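Local structure of alkylpurine DNA glycosylase AlkC (Pseudomonas fluorescens, 5VI0) at residues A[15-20]-A[90-95]. The protein is a DNA glycosylase that excises alkylated purine bases from DNA in base excision repair, without flipping the damaged nucleotide. Numbering follows the deposited sequence.
Sequences EIFNVE and GFVSLF. With P4K (polyethylene glycol), chain G.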
loop_
_atom_site.group_PDB
_atom_site.type_symbol
_atom_site.label_atom_id
_atom_site.label_comp_id
_atom_site.label_asym_id
_atom_site.label_seq_id
_atom_site.Cartn_x
_atom_site.Cartn_y
_atom_site.Cartn_z
ATOM N N GLU A 15 -18.757 11.677 -9.081
ATOM C CA GLU A 15 -19.106 12.921 -9.741
ATOM C C GLU A 15 -17.942 13.524 -10.503
ATOM O O GLU A 15 -18.137 14.531 -11.191
ATOM C CB GLU A 15 -19.644 13.913 -8.719
ATOM C CG GLU A 15 -20.804 13.369 -7.890
ATOM C CD GLU A 15 -22.037 12.995 -8.712
ATOM O OE1 GLU A 15 -22.805 12.130 -8.247
ATOM O OE2 GLU A 15 -22.255 13.567 -9.804
ATOM N N ILE A 16 -16.741 12.944 -10.408
ATOM C CA ILE A 16 -15.683 13.340 -11.332
ATOM C C ILE A 16 -16.112 13.063 -12.764
ATOM O O ILE A 16 -15.851 13.867 -13.660
ATOM C CB ILE A 16 -14.361 12.634 -10.993
ATOM C CG1 ILE A 16 -13.840 13.120 -9.638
ATOM C CG2 ILE A 16 -13.338 12.941 -12.044
ATOM C CD1 ILE A 16 -12.764 12.216 -9.008
ATOM N N PHE A 17 -16.798 11.940 -12.996
ATOM C CA PHE A 17 -17.384 11.614 -14.305
ATOM C C PHE A 17 -18.851 12.037 -14.367
ATOM O O PHE A 17 -19.758 11.214 -14.512
ATOM C CB PHE A 17 -17.241 10.126 -14.594
ATOM C CG PHE A 17 -15.816 9.667 -14.752
ATOM C CD1 PHE A 17 -15.171 9.768 -15.976
ATOM C CD2 PHE A 17 -15.125 9.123 -13.676
ATOM C CE1 PHE A 17 -13.873 9.340 -16.119
ATOM C CE2 PHE A 17 -13.823 8.691 -13.815
ATOM C CZ PHE A 17 -13.194 8.797 -15.036
ATOM N N ASN A 18 -19.095 13.340 -14.228
ATOM C CA ASN A 18 -20.454 13.828 -14.374
ATOM C C ASN A 18 -20.689 14.261 -15.821
ATOM O O ASN A 18 -19.815 14.142 -16.684
ATOM C CB ASN A 18 -20.745 14.962 -13.390
ATOM C CG ASN A 18 -19.812 16.142 -13.564
ATOM O OD1 ASN A 18 -19.107 16.266 -14.573
ATOM N ND2 ASN A 18 -19.813 17.027 -12.583
ATOM N N VAL A 19 -21.886 14.775 -16.093
ATOM C CA VAL A 19 -22.218 15.122 -17.464
ATOM C C VAL A 19 -21.334 16.257 -17.953
ATOM O O VAL A 19 -20.929 16.277 -19.119
ATOM C CB VAL A 19 -23.716 15.449 -17.585
ATOM C CG1 VAL A 19 -24.042 15.925 -18.992
ATOM C CG2 VAL A 19 -24.549 14.214 -17.236
ATOM N N GLU A 20 -20.996 17.203 -17.070
ATOM C CA GLU A 20 -20.100 18.291 -17.463
ATOM C C GLU A 20 -18.803 17.735 -18.014
ATOM O O GLU A 20 -18.330 18.150 -19.081
ATOM C CB GLU A 20 -19.806 19.211 -16.279
ATOM C CG GLU A 20 -21.016 19.971 -15.781
ATOM C CD GLU A 20 -21.659 19.331 -14.560
ATOM O OE1 GLU A 20 -21.627 19.967 -13.482
ATOM O OE2 GLU A 20 -22.195 18.201 -14.673
ATOM N N GLY A 90 -5.663 13.627 -14.132
ATOM C CA GLY A 90 -5.092 12.287 -14.170
ATOM C C GLY A 90 -6.085 11.203 -13.793
ATOM O O GLY A 90 -6.073 10.110 -14.363
ATOM N N PHE A 91 -6.955 11.483 -12.827
ATOM C CA PHE A 91 -8.004 10.530 -12.493
ATOM C C PHE A 91 -8.927 10.292 -13.690
ATOM O O PHE A 91 -9.247 9.149 -14.037
ATOM C CB PHE A 91 -8.785 11.042 -11.290
ATOM C CG PHE A 91 -9.709 10.031 -10.692
ATOM C CD1 PHE A 91 -10.986 9.865 -11.178
ATOM C CD2 PHE A 91 -9.306 9.255 -9.628
ATOM C CE1 PHE A 91 -11.838 8.932 -10.609
ATOM C CE2 PHE A 91 -10.156 8.330 -9.062
ATOM C CZ PHE A 91 -11.418 8.170 -9.547
ATOM N N VAL A 92 -9.350 11.367 -14.347
ATOM C CA VAL A 92 -10.257 11.234 -15.482
ATOM C C VAL A 92 -9.644 10.347 -16.552
ATOM O O VAL A 92 -10.332 9.530 -17.175
ATOM C CB VAL A 92 -10.602 12.629 -16.024
ATOM C CG1 VAL A 92 -11.425 12.544 -17.296
ATOM C CG2 VAL A 92 -11.325 13.395 -14.943
ATOM N N SER A 93 -8.338 10.454 -16.747
ATOM C CA SER A 93 -7.707 9.765 -17.848
ATOM C C SER A 93 -7.462 8.288 -17.565
ATOM O O SER A 93 -6.860 7.615 -18.407
ATOM C CB SER A 93 -6.403 10.472 -18.222
ATOM O OG SER A 93 -5.536 10.505 -17.116
ATOM N N LEU A 94 -7.928 7.754 -16.434
ATOM C CA LEU A 94 -7.912 6.302 -16.276
ATOM C C LEU A 94 -8.638 5.579 -17.412
ATOM O O LEU A 94 -8.367 4.401 -17.649
ATOM C CB LEU A 94 -8.539 5.877 -14.945
ATOM C CG LEU A 94 -7.832 6.329 -13.664
ATOM C CD1 LEU A 94 -8.612 5.859 -12.442
ATOM C CD2 LEU A 94 -6.410 5.826 -13.607
ATOM N N PHE A 95 -9.560 6.234 -18.116
ATOM C CA PHE A 95 -10.292 5.481 -19.127
ATOM C C PHE A 95 -9.418 5.149 -20.324
ATOM O O PHE A 95 -9.764 4.245 -21.097
ATOM C CB PHE A 95 -11.576 6.216 -19.556
ATOM C CG PHE A 95 -11.356 7.473 -20.367
ATOM C CD1 PHE A 95 -11.049 7.413 -21.716
ATOM C CD2 PHE A 95 -11.542 8.716 -19.790
ATOM C CE1 PHE A 95 -10.879 8.573 -22.466
ATOM C CE2 PHE A 95 -11.381 9.887 -20.527
ATOM C CZ PHE A 95 -11.045 9.819 -21.863
HETATM O O1 P4K G . 5.227 13.460 -10.580
HETATM C C1 P4K G . 4.007 13.400 -9.870
HETATM C C2 P4K G . 3.256 12.086 -10.138
HETATM O O2 P4K G . 1.864 12.316 -10.187
HETATM C C3 P4K G . 1.146 11.677 -11.221
HETATM C C4 P4K G . 0.103 12.641 -11.821
HETATM O O3 P4K G . -0.149 12.402 -13.190
HETATM C C5 P4K G . 0.008 13.492 -14.082
HETATM C C6 P4K G . -0.715 14.743 -13.557
HETATM O O4 P4K G . -1.698 15.174 -14.467
HETATM C C7 P4K G . -2.766 15.945 -13.956
HETATM C C8 P4K G . -3.277 15.380 -12.622
HETATM O O5 P4K G . -4.131 16.330 -12.021
HETATM C C9 P4K G . -5.465 15.923 -11.849
HETATM C C10 P4K G . -5.682 15.189 -10.518
HETATM O O6 P4K G . -5.775 13.788 -10.646
HETATM C C11 P4K G . -4.701 13.082 -10.058
HETATM C C12 P4K G . -5.115 11.656 -9.669
HETATM O O7 P4K G . -4.345 10.760 -10.442
HETATM C C13 P4K G . -4.963 9.560 -10.855
HETATM C C14 P4K G . -4.439 8.420 -9.978
HETATM O O8 P4K G . -5.186 7.241 -10.142
HETATM C C15 P4K G . -6.412 7.163 -9.468
HETATM C C16 P4K G . -6.168 7.131 -7.964
HETATM C C17 P4K G . -7.452 7.248 -6.002
HETATM C C18 P4K G . -8.161 6.179 -5.161
HETATM C C19 P4K G . -7.403 4.227 -4.037
HETATM C C20 P4K G . -7.797 3.963 -2.578
HETATM C C21 P4K G . -6.308 4.649 -0.814
HETATM C C22 P4K G . -5.372 5.860 -0.859
HETATM C C23 P4K G . -5.487 7.857 0.445
HETATM C C24 P4K G . -6.482 8.097 1.579
HETATM C C25 P4K G . -8.540 8.863 0.763
HETATM C C26 P4K G . -9.405 10.116 0.769
HETATM C C27 P4K G . -9.542 11.170 -1.321
HETATM C C28 P4K G . -9.534 12.643 -1.742
HETATM C C29 P4K G . -9.347 14.473 -0.236
HETATM C C30 P4K G . -8.320 15.192 0.642
HETATM O O10 P4K G . -7.233 5.600 -4.274
HETATM O O11 P4K G . -7.315 4.984 -1.738
HETATM O O12 P4K G . -5.300 6.471 0.403
HETATM O O13 P4K G . -7.306 9.199 1.319
HETATM O O14 P4K G . -8.842 11.041 -0.116
HETATM O O15 P4K G . -8.715 13.401 -0.889
HETATM O O9 P4K G . -7.357 6.776 -7.320
#
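I16 lays its CD1 methyl over one face of the F91 ring, a CH-pi contact 4.0 Å from CD1 to the ring centroid and 25° off the ring normal, shifted toward the CD1-CE1 side. Its other branch, CG2, meets V92 CG2 at 3.6 Å; with CG2 anti to the backbone N and CG1 beside it, I16 forks between the two residues. F17 comes in next to it: CE2 lies 3.8 Å from F91 CE1, approaching obliquely, while the rim at CZ reaches V92 O at 3.6 Å, near the F17 ring plane. Farther round that rim, F17 CE1 and F95 CD2 meet more loosely, edge to edge, at 4.4 Å. The contact lies in the helical N-terminal part of AlkC, a HEAT-like-repeat DNA alkylation repair enzyme, where the turn leading into helix 19-32 packs on the 3-10 turn just before helix 95-103. F91 also touches the bound polyethylene glycol: its CD2 is 3.6 Å from C15 of the glycol, and its backbone N gives a weak hydrogen bond to O6. CG of F91 stands anti to the backbone N (chi1 -169°), which carries the ring between I16 and the glycol. Behind the first shell, V54 and M55 of helix 54-68 touch F91, and I25 of helix 19-32 packs against both V92 and F95. N18 N-caps helix 19-32 through OD1 to R21 N, and R57 NH1 hydrogen-bonds F17 O.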